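Local coordinates for protein glycerol-3-phosphate dehydrogenase [NAD(+)] (Dunaliella salina, PDB 6IUY) that probably interconverts dihydroxyacetone phosphate and sn-glycerol 3-phosphate with NAD(H), and through a fused phosphatase domain can turn dihydroxyacetone phosphate directly into glycerol, at residues A268-R273 with I320-I325; V275-A280 with A417-S422; E293-V298 with I338-G343; E310-N313 with E317-I320. All blocks are in the same frame, centred on the assembly; numbering follows the deposited sequence.

Contact 1. Residues A268-R273 with I320-I325; sequences ACTAVR and IYLPGI. With NAD (nicotinamide-adenine-dinucleotide), chain C.
Leu322 presses its forked end against the helix at Cys269 and Thr270. This is the tight part of the contact. Leu322 CD1 lies 3.6 Å from Thr270 CG2, and the two side chains cross at about a right angle. The other methyl, Leu322 CD2, rests 3.8 Å from Cys269 CB. The packing is looser at Arg273. Here a single methyl, Ile325 CG2, touches Arg273 CD at 3.7 Å and meets the guanidinium obliquely. With CG anti to the backbone N (chi1 172°), the extended arginine chain passes across this methyl. Its polar end goes further, with NE bonded to Asp326 O and NH1 in a salt bridge to Glu419. The type II turn from Leu322 to Ile325 puts Pro323 and Gly324 on the solvent side.

Tyr321 starts toward the helix, but its ring turns to the cofactor. NAD C3B sits 3.6 Å above one face, offset toward the rim. Ile320 CG2 covers the opposite face, and the hydroxyl bonds Glu301. Replacing the ring by an alanine is likely to leave the adenosine ribose without its flat support and Glu301 without its hydroxyl partner. Ala268 N donates to NAD O2N at 3.0 Å, with an N-H...O angle of 164°. A helix amide on the pyrophosphate, within a GxGxxA pattern, is consistent with the dinucleotide-binding turn of a Rossmann fold.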
# COMPACT_ATOMS: atom_id res chain seq x y z
N ALA A 268 -0.65 -16.66 20.70
CA ALA A 268 0.26 -16.53 21.84
C ALA A 268 1.23 -17.69 21.87
O ALA A 268 2.45 -17.47 21.93
CB ALA A 268 -0.52 -16.43 23.13
N CYS A 269 0.73 -18.92 21.75
CA CYS A 269 1.62 -20.09 21.79
C CYS A 269 2.55 -20.21 20.58
O CYS A 269 3.69 -20.68 20.73
CB CYS A 269 0.83 -21.40 21.91
SG CYS A 269 -0.04 -21.62 23.51
N THR A 270 2.12 -19.83 19.38
CA THR A 270 3.05 -20.05 18.29
C THR A 270 4.05 -18.90 18.38
O THR A 270 5.22 -19.08 18.10
CB THR A 270 2.40 -20.17 16.86
OG1 THR A 270 2.80 -19.09 16.00
CG2 THR A 270 0.89 -20.32 16.91
N ALA A 271 3.61 -17.75 18.89
CA ALA A 271 4.54 -16.68 19.18
C ALA A 271 5.60 -17.10 20.23
O ALA A 271 6.82 -16.97 19.99
CB ALA A 271 3.77 -15.44 19.64
N VAL A 272 5.16 -17.62 21.38
CA VAL A 272 6.12 -18.01 22.43
C VAL A 272 7.06 -19.08 21.91
O VAL A 272 8.20 -19.18 22.37
CB VAL A 272 5.42 -18.52 23.71
CG1 VAL A 272 5.18 -20.00 23.63
CG2 VAL A 272 6.28 -18.22 24.92
N ARG A 273 6.61 -19.87 20.95
CA ARG A 273 7.44 -20.93 20.38
C ARG A 273 8.61 -20.35 19.59
O ARG A 273 9.73 -20.89 19.61
CB ARG A 273 6.60 -21.83 19.47
CG ARG A 273 7.42 -22.83 18.69
CD ARG A 273 6.59 -23.76 17.82
NE ARG A 273 7.37 -24.95 17.47
CZ ARG A 273 8.07 -25.10 16.35
NH1 ARG A 273 8.09 -24.13 15.44
NH2 ARG A 273 8.76 -26.21 16.13
N ILE A 320 -4.96 -27.72 23.74
CA ILE A 320 -6.29 -27.18 23.49
C ILE A 320 -6.29 -26.11 22.40
O ILE A 320 -7.20 -26.07 21.57
CB ILE A 320 -6.87 -26.54 24.75
CG1 ILE A 320 -6.95 -27.56 25.89
CG2 ILE A 320 -8.24 -25.99 24.46
CD1 ILE A 320 -7.41 -26.93 27.19
N TYR A 321 -5.28 -25.26 22.42
CA TYR A 321 -5.26 -24.08 21.56
C TYR A 321 -4.20 -24.17 20.48
O TYR A 321 -4.25 -23.42 19.54
CB TYR A 321 -5.06 -22.82 22.40
CG TYR A 321 -6.23 -22.59 23.32
CD1 TYR A 321 -7.39 -22.03 22.86
CD2 TYR A 321 -6.17 -23.00 24.65
CE1 TYR A 321 -8.49 -21.85 23.70
CE2 TYR A 321 -7.25 -22.82 25.51
CZ TYR A 321 -8.41 -22.25 25.03
OH TYR A 321 -9.48 -22.06 25.88
N LEU A 322 -3.25 -25.10 20.63
CA LEU A 322 -2.26 -25.33 19.57
C LEU A 322 -1.80 -26.77 19.58
O LEU A 322 -0.62 -27.04 19.74
CB LEU A 322 -1.06 -24.38 19.72
CG LEU A 322 -0.25 -24.16 18.43
CD1 LEU A 322 -1.01 -23.34 17.41
CD2 LEU A 322 1.08 -23.51 18.70
N PRO A 323 -2.74 -27.71 19.37
CA PRO A 323 -2.46 -29.15 19.44
C PRO A 323 -1.44 -29.64 18.42
O PRO A 323 -1.44 -29.19 17.28
CB PRO A 323 -3.83 -29.80 19.17
CG PRO A 323 -4.70 -28.72 18.59
CD PRO A 323 -4.15 -27.41 19.04
N GLY A 324 -0.59 -30.57 18.85
CA GLY A 324 0.38 -31.17 17.98
C GLY A 324 1.64 -30.35 17.78
O GLY A 324 2.55 -30.78 17.10
N ILE A 325 1.67 -29.15 18.36
CA ILE A 325 2.84 -28.29 18.21
C ILE A 325 3.70 -28.27 19.48
O ILE A 325 3.21 -28.03 20.60
CB ILE A 325 2.43 -26.83 17.87
CG1 ILE A 325 1.52 -26.77 16.64
CG2 ILE A 325 3.69 -25.98 17.61
CD1 ILE A 325 2.19 -27.28 15.37
PA NAD C . -7.32 -17.37 21.08
O1A NAD C . -6.71 -18.67 20.76
O2A NAD C . -8.22 -16.80 19.99
O5B NAD C . -8.23 -17.48 22.43
C5B NAD C . -7.97 -18.50 23.39
C4B NAD C . -7.50 -17.87 24.72
O4B NAD C . -8.47 -17.19 25.26
C3B NAD C . -7.18 -18.97 25.73
O3B NAD C . -5.86 -19.17 25.90
C2B NAD C . -7.81 -18.48 27.05
O2B NAD C . -6.82 -18.66 28.15
C1B NAD C . -8.08 -17.24 26.82
N9A NAD C . -9.15 -16.83 27.62
C8A NAD C . -10.42 -17.32 27.66
N7A NAD C . -11.09 -16.62 28.60
C5A NAD C . -10.25 -15.71 29.15
C6A NAD C . -10.41 -14.76 30.15
N6A NAD C . -11.59 -14.50 30.89
N1A NAD C . -9.38 -13.97 30.49
C2A NAD C . -8.18 -14.11 29.86
N3A NAD C . -8.02 -15.04 28.89
C4A NAD C . -9.05 -15.84 28.54
O3 NAD C . -6.12 -16.34 21.37
PN NAD C . -4.93 -15.92 20.38
O1N NAD C . -4.95 -16.77 19.12
O2N NAD C . -3.59 -16.05 21.06
O5D NAD C . -5.22 -14.44 19.92
C5D NAD C . -5.09 -13.35 20.83
C4D NAD C . -4.79 -12.10 19.99
O4D NAD C . -3.96 -12.39 19.01
C3D NAD C . -6.08 -11.63 19.34
O3D NAD C . -6.19 -10.30 19.52
C2D NAD C . -5.91 -11.96 17.83
O2D NAD C . -6.76 -11.01 17.07
C1D NAD C . -4.63 -11.84 17.63
N1N NAD C . -4.09 -12.61 16.53
C2N NAD C . -4.46 -13.92 16.30
C3N NAD C . -3.91 -14.63 15.23
C7N NAD C . -4.37 -16.08 14.99
O7N NAD C . -4.14 -16.63 13.93
N7N NAD C . -5.05 -16.77 16.06
C4N NAD C . -2.99 -14.04 14.39
C5N NAD C . -2.59 -12.73 14.63
C6N NAD C . -3.15 -12.04 15.71

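Contact 2. Residues V275-A280 with A417-S422; sequences VAQSTA and AKEELS
The Gln277 amide and the Glu419 carboxylate meet at their rims, with their planes 79° apart. Between the two segments nothing stacks on either face. Gln277 NE2 donates to Glu419 OE2 at 3.3 Å, a rather long bond. It is fairly straight, with an N-H...O angle of 162°. The carboxylate oxygen lies almost in the amide plane, only 6° out of it. The amide nitrogen in turn lies nearly in line with the C-O bond of OE2. The two side chains approach from opposite directions. Both are extended beyond CG, and both have CG anti to the carbonyl carbon, next to the backbone N. This reach is needed because the backbones stay well apart: Gln277 CA and Glu419 CA are 11.9 Å from each other.

Glu419 closes the helix before it with a Schellman motif. Its positive phi comes with two backbone bonds into the last helical turn, and the chain then leads to the strand that starts at Ser422. Gln277 projects from the long helix 266-282, so the bond ties that helix to the turn after helix 413-416. Glu419 OE2 also takes a salt bridge from Arg273 NH1, so two donors grip this oxygen. Gln277 OE1 is bonded to Tyr445 OH, which engages the other end of the amide. Further along the turn, Leu421 O accepts a hydrogen bond from Ser483 OG of the second subunit.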
# COMPACT_ATOMS: atom_id res chain seq x y z
N VAL A 275 9.72 -17.09 19.93
CA VAL A 275 10.44 -16.36 20.96
C VAL A 275 11.34 -17.28 21.80
O VAL A 275 12.51 -16.97 22.10
CB VAL A 275 9.43 -15.64 21.84
CG1 VAL A 275 9.95 -15.42 23.24
CG2 VAL A 275 8.98 -14.37 21.13
N ALA A 276 10.82 -18.46 22.13
CA ALA A 276 11.62 -19.42 22.87
C ALA A 276 12.81 -19.93 22.04
O ALA A 276 13.88 -20.18 22.59
CB ALA A 276 10.74 -20.58 23.35
N GLN A 277 12.64 -20.08 20.73
CA GLN A 277 13.76 -20.52 19.87
C GLN A 277 14.89 -19.51 19.86
O GLN A 277 16.06 -19.89 19.87
CB GLN A 277 13.31 -20.78 18.43
CG GLN A 277 12.42 -21.99 18.28
CD GLN A 277 11.84 -22.13 16.90
OE1 GLN A 277 11.77 -21.15 16.13
NE2 GLN A 277 11.40 -23.34 16.58
N SER A 278 14.54 -18.22 19.83
CA SER A 278 15.52 -17.14 19.85
C SER A 278 16.36 -17.09 21.15
O SER A 278 17.58 -16.96 21.10
CB SER A 278 14.83 -15.80 19.62
OG SER A 278 14.28 -15.75 18.30
N THR A 279 15.69 -17.17 22.31
CA THR A 279 16.41 -17.13 23.58
C THR A 279 17.27 -18.36 23.77
O THR A 279 18.38 -18.28 24.33
CB THR A 279 15.46 -17.02 24.76
OG1 THR A 279 14.65 -18.20 24.82
CG2 THR A 279 14.59 -15.83 24.58
N ALA A 280 16.79 -19.50 23.29
CA ALA A 280 17.61 -20.69 23.38
C ALA A 280 18.89 -20.49 22.55
O ALA A 280 19.95 -20.98 22.92
CB ALA A 280 16.85 -21.91 22.91
N ALA A 417 3.12 -21.76 13.18
CA ALA A 417 3.50 -22.77 14.17
C ALA A 417 4.14 -23.98 13.48
O ALA A 417 4.87 -24.75 14.10
CB ALA A 417 2.29 -23.21 14.99
N LYS A 418 3.86 -24.13 12.19
CA LYS A 418 4.43 -25.23 11.43
C LYS A 418 5.63 -24.74 10.64
O LYS A 418 6.21 -25.48 9.84
CB LYS A 418 3.37 -25.84 10.51
CG LYS A 418 2.40 -26.75 11.27
CD LYS A 418 1.00 -26.69 10.73
CE LYS A 418 0.95 -27.24 9.33
NZ LYS A 418 -0.41 -27.14 8.72
N GLU A 419 6.00 -23.49 10.87
CA GLU A 419 7.18 -22.89 10.27
C GLU A 419 7.08 -22.67 8.76
O GLU A 419 8.09 -22.67 8.06
CB GLU A 419 8.41 -23.75 10.60
CG GLU A 419 8.63 -23.94 12.11
CD GLU A 419 10.01 -24.50 12.47
OE1 GLU A 419 10.75 -24.92 11.55
OE2 GLU A 419 10.34 -24.52 13.68
N GLU A 420 5.86 -22.50 8.26
CA GLU A 420 5.67 -22.01 6.90
C GLU A 420 6.15 -20.56 6.84
O GLU A 420 5.92 -19.78 7.77
CB GLU A 420 4.21 -22.12 6.48
CG GLU A 420 3.62 -23.51 6.71
CD GLU A 420 2.21 -23.67 6.13
OE1 GLU A 420 1.70 -22.71 5.51
OE2 GLU A 420 1.61 -24.76 6.29
N LEU A 421 6.80 -20.19 5.74
CA LEU A 421 7.43 -18.87 5.63
C LEU A 421 6.41 -17.78 5.76
O LEU A 421 5.37 -17.81 5.10
CB LEU A 421 8.18 -18.71 4.30
CG LEU A 421 9.43 -19.56 4.07
CD1 LEU A 421 10.51 -18.73 3.37
CD2 LEU A 421 9.98 -20.15 5.35
N SER A 422 6.72 -16.80 6.60
CA SER A 422 5.78 -15.74 6.90
C SER A 422 6.56 -14.48 7.24
O SER A 422 7.79 -14.49 7.26
CB SER A 422 4.87 -16.15 8.06
OG SER A 422 3.76 -15.27 8.13

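Contact 3. Residues E293-V298 with I338-G343; sequences EVTMWV and IEAVRG
Thr295 and Trp297 of the strand both face Ala340 of the helix, and the contact between the segments is apolar. Ala340 CB lies 3.8 Å from Trp297 CB. The same methyl is 4.0 Å from Thr295 CG2, so it is touched by two strand residues that lie two apart in the sequence. Thr295 CG2 also reaches the helix backbone, at 3.9 Å from Ala340 CA. This methyl is anti to the backbone N of Thr295, while OG1 is turned to the N side. The small alanine lets the backbones come close: Trp297 CA and Ala340 CA are 5.7 Å apart.

Trp297 uses only its CB here. A chi1 of 176° swings the indole opposite the backbone N and off the alanine. The ring leads away from Ala340, touches Ile359 of helix 356-366 and comes within about 4 Å of the bound NAD (nearest atoms). The polar interactions go to neighbours outside the pair. Ala340 O is hydrogen-bonded to Thr260 OG1, and Trp297 NE1 makes a weak bond to Ser335 O.

Between the two contacting strand residues, Met296 points away from Ala340 and packs on Cys269 of helix 266-282. Helices therefore pack against both faces of strand 293-297, helix 337-342 on one and helix 266-282 on the other. Helix 337-342 connects strand 331-334 to the parallel strand 346-349, a beta-alpha-beta crossover of the kind that builds a Rossmann fold.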
# COMPACT_ATOMS: atom_id res chain seq x y z
N GLU A 293 14.90 -19.23 29.65
CA GLU A 293 13.53 -19.65 29.92
C GLU A 293 12.50 -18.55 29.71
O GLU A 293 12.62 -17.43 30.23
CB GLU A 293 13.43 -20.17 31.35
CG GLU A 293 12.00 -20.42 31.80
CD GLU A 293 11.93 -21.10 33.16
OE1 GLU A 293 12.21 -22.31 33.22
OE2 GLU A 293 11.59 -20.42 34.17
N VAL A 294 11.44 -18.88 28.97
CA VAL A 294 10.37 -17.92 28.73
C VAL A 294 9.17 -18.31 29.55
O VAL A 294 8.74 -19.45 29.50
CB VAL A 294 9.95 -17.87 27.23
CG1 VAL A 294 8.86 -16.85 27.03
CG2 VAL A 294 11.11 -17.57 26.36
N THR A 295 8.58 -17.36 30.26
CA THR A 295 7.45 -17.68 31.09
C THR A 295 6.18 -17.37 30.30
O THR A 295 6.13 -16.36 29.60
CB THR A 295 7.51 -16.89 32.41
OG1 THR A 295 8.68 -17.30 33.13
CG2 THR A 295 6.33 -17.16 33.27
N MET A 296 5.19 -18.24 30.38
CA MET A 296 3.92 -17.96 29.72
C MET A 296 2.79 -18.02 30.72
O MET A 296 2.53 -19.07 31.29
CB MET A 296 3.68 -18.94 28.56
CG MET A 296 2.25 -18.98 28.05
SD MET A 296 2.10 -19.83 26.45
CE MET A 296 2.31 -21.56 26.90
N TRP A 297 2.11 -16.89 30.93
CA TRP A 297 0.87 -16.90 31.70
C TRP A 297 -0.26 -17.57 30.93
O TRP A 297 -0.59 -17.17 29.79
CB TRP A 297 0.44 -15.50 32.08
CG TRP A 297 -0.89 -15.45 32.81
CD1 TRP A 297 -1.17 -15.94 34.05
CD2 TRP A 297 -2.11 -14.84 32.34
NE1 TRP A 297 -2.48 -15.68 34.38
CE2 TRP A 297 -3.08 -15.02 33.35
CE3 TRP A 297 -2.47 -14.17 31.16
CZ2 TRP A 297 -4.39 -14.53 33.22
CZ3 TRP A 297 -3.76 -13.69 31.03
CH2 TRP A 297 -4.71 -13.88 32.06
N VAL A 298 -0.83 -18.59 31.57
CA VAL A 298 -1.95 -19.35 31.03
C VAL A 298 -3.17 -19.14 31.90
O VAL A 298 -3.23 -19.66 33.01
CB VAL A 298 -1.65 -20.85 30.97
CG1 VAL A 298 -2.79 -21.60 30.27
CG2 VAL A 298 -0.33 -21.12 30.26
N ILE A 338 0.48 -12.31 38.23
CA ILE A 338 1.48 -11.49 38.92
C ILE A 338 2.82 -12.21 38.94
O ILE A 338 3.86 -11.64 38.63
CB ILE A 338 1.05 -11.17 40.37
CG1 ILE A 338 -0.31 -10.49 40.37
CG2 ILE A 338 2.11 -10.28 41.06
CD1 ILE A 338 -0.39 -9.33 39.39
N GLU A 339 2.80 -13.49 39.27
CA GLU A 339 4.04 -14.22 39.36
C GLU A 339 4.71 -14.35 37.99
O GLU A 339 5.94 -14.31 37.89
CB GLU A 339 3.81 -15.60 39.99
CG GLU A 339 5.04 -16.49 40.01
CD GLU A 339 4.83 -17.79 39.25
OE1 GLU A 339 3.83 -18.49 39.54
OE2 GLU A 339 5.66 -18.11 38.36
N ALA A 340 3.90 -14.51 36.94
CA ALA A 340 4.43 -14.63 35.58
C ALA A 340 5.19 -13.37 35.18
O ALA A 340 6.20 -13.42 34.47
CB ALA A 340 3.29 -14.90 34.57
N VAL A 341 4.67 -12.23 35.62
CA VAL A 341 5.15 -10.93 35.21
C VAL A 341 6.27 -10.36 36.10
O VAL A 341 7.08 -9.55 35.65
CB VAL A 341 3.98 -9.93 35.18
CG1 VAL A 341 4.47 -8.52 34.91
CG2 VAL A 341 2.94 -10.35 34.14
N ARG A 342 6.34 -10.79 37.36
CA ARG A 342 7.15 -10.03 38.32
C ARG A 342 8.61 -9.95 37.90
O ARG A 342 9.18 -8.86 37.89
CB ARG A 342 7.04 -10.61 39.74
CG ARG A 342 7.65 -11.99 39.93
CD ARG A 342 7.59 -12.41 41.40
NE ARG A 342 7.89 -13.82 41.54
CZ ARG A 342 7.19 -14.67 42.30
NH1 ARG A 342 6.15 -14.23 42.99
NH2 ARG A 342 7.54 -15.94 42.35
N GLY A 343 9.24 -11.05 37.52
CA GLY A 343 10.66 -10.93 37.20
C GLY A 343 10.98 -10.39 35.81
O GLY A 343 12.15 -10.32 35.42

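Contact 4. Residues E310-N313 with E317-I320; sequences EYIN and ENPI
Tyr311 reaches back from the helix and is held by Glu317 at its hydroxyl and Pro319 over its ring. A chi1 of -178° throws the ring back over the returning chain. The proline and the ring run antiparallel to one another. Pro319 CG sits over one face, 3.8 Å from the ring centroid, in a CH-pi contact. Glu317 O comes to the ring edge, in its plane, 3.4 Å from Tyr311 CD2.

The Tyr311 ring and the Glu317 carboxylate are set at a slant, their planes 60° apart. Tyr311 OH donates to Glu317 OE1 at 2.9 Å. The hydroxyl arrives from above the carboxylate plane, 40° out of it. A phenylalanine in its place would probably keep the CH-pi contact with Pro319 but leave Glu317 OE1 without this donor and the carboxylate freer to turn.

Ile312 packs beside the start of the returning chain. Its CG1 is 3.3 Å from Glu317 O, and its CA makes a CA-H...O contact with the same oxygen. Its CD1 lies near the Asn318 amide, and the two side chains run alongside each other. Asn318 OD1 accepts from Ile320 N at 3.3 Å, on a lone pair in the carbonyl plane. This Asx turn bends the chain at Pro319, and Tyr321 N bonds the same oxygen.

The second carboxylate oxygen, Glu317 OE2, is bonded to Gly324 N. Two donors, one on each oxygen, restrain the carboxylate's rotation and probably favour its ionised form.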
# COMPACT_ATOMS: atom_id res chain seq x y z
N GLU A 310 -0.00 -27.91 33.93
CA GLU A 310 0.88 -29.05 34.19
C GLU A 310 1.15 -29.86 32.93
O GLU A 310 2.22 -30.44 32.76
CB GLU A 310 0.28 -29.95 35.27
CG GLU A 310 -0.00 -29.21 36.60
CD GLU A 310 -0.72 -30.07 37.66
OE1 GLU A 310 -0.94 -31.27 37.42
OE2 GLU A 310 -1.06 -29.54 38.74
N TYR A 311 0.18 -29.89 32.03
CA TYR A 311 0.37 -30.62 30.78
C TYR A 311 1.39 -29.83 29.94
O TYR A 311 2.32 -30.39 29.36
CB TYR A 311 -0.97 -30.80 30.05
CG TYR A 311 -0.86 -31.58 28.74
CD1 TYR A 311 -1.21 -32.94 28.68
CD2 TYR A 311 -0.39 -30.98 27.59
CE1 TYR A 311 -1.10 -33.65 27.49
CE2 TYR A 311 -0.28 -31.67 26.41
CZ TYR A 311 -0.63 -33.00 26.36
OH TYR A 311 -0.51 -33.67 25.15
N ILE A 312 1.23 -28.51 29.91
CA ILE A 312 2.12 -27.67 29.11
C ILE A 312 3.55 -27.81 29.58
O ILE A 312 4.45 -27.97 28.76
CB ILE A 312 1.69 -26.21 29.15
CG1 ILE A 312 0.36 -26.05 28.41
CG2 ILE A 312 2.75 -25.33 28.52
CD1 ILE A 312 -0.35 -24.76 28.68
N ASN A 313 3.77 -27.76 30.90
CA ASN A 313 5.12 -27.89 31.46
C ASN A 313 5.72 -29.27 31.32
O ASN A 313 6.92 -29.40 31.12
CB ASN A 313 5.11 -27.48 32.92
CG ASN A 313 4.98 -25.99 33.08
OD1 ASN A 313 5.55 -25.25 32.29
ND2 ASN A 313 4.22 -25.55 34.08
N GLU A 317 3.33 -28.49 25.17
CA GLU A 317 2.30 -28.44 24.15
C GLU A 317 1.06 -27.85 24.81
O GLU A 317 0.72 -28.20 25.95
CB GLU A 317 2.00 -29.82 23.57
CG GLU A 317 0.94 -29.81 22.48
CD GLU A 317 0.21 -31.12 22.30
OE1 GLU A 317 0.56 -32.11 22.98
OE2 GLU A 317 -0.73 -31.16 21.47
N ASN A 318 0.44 -26.89 24.15
CA ASN A 318 -0.89 -26.49 24.55
C ASN A 318 -1.85 -27.34 23.73
O ASN A 318 -2.03 -27.09 22.54
CB ASN A 318 -1.11 -25.00 24.32
CG ASN A 318 -2.35 -24.49 24.98
OD1 ASN A 318 -3.36 -25.20 25.06
ND2 ASN A 318 -2.30 -23.26 25.45
N PRO A 319 -2.45 -28.37 24.35
CA PRO A 319 -3.18 -29.34 23.53
C PRO A 319 -4.57 -28.86 23.19
O PRO A 319 -5.27 -29.50 22.42
CB PRO A 319 -3.21 -30.58 24.42
CG PRO A 319 -3.29 -30.00 25.83
CD PRO A 319 -2.57 -28.66 25.79
N ILE A 320 -4.96 -27.72 23.74
CA ILE A 320 -6.29 -27.18 23.49
C ILE A 320 -6.29 -26.11 22.40
O ILE A 320 -7.20 -26.07 21.57
CB ILE A 320 -6.87 -26.54 24.75
CG1 ILE A 320 -6.95 -27.56 25.89
CG2 ILE A 320 -8.24 -25.99 24.46
CD1 ILE A 320 -7.41 -26.93 27.19

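All four contacts lie in the NAD-binding part. Contacts 1 and 2 share helix 266-282, and their centres are about 11 Å apart. Contacts 1 and 4 are closer, about 9 Å between centres, and meet at Ile320 in the loop after helix 307-315. The centre of contact 3 is about 16 Å from those of contacts 1 and 4. Its strand 293-297 packs on helix 266-282 through Val294 and Met296, and on Ile312 of contact 4. Along the chain, contact 4 is nested within contact 3, which in turn lies within contact 2; contact 1 crosses contacts 2 and 3. The cofactor-side helix is held to the sheet, to the 320-325 loop and to the turn at 417-422.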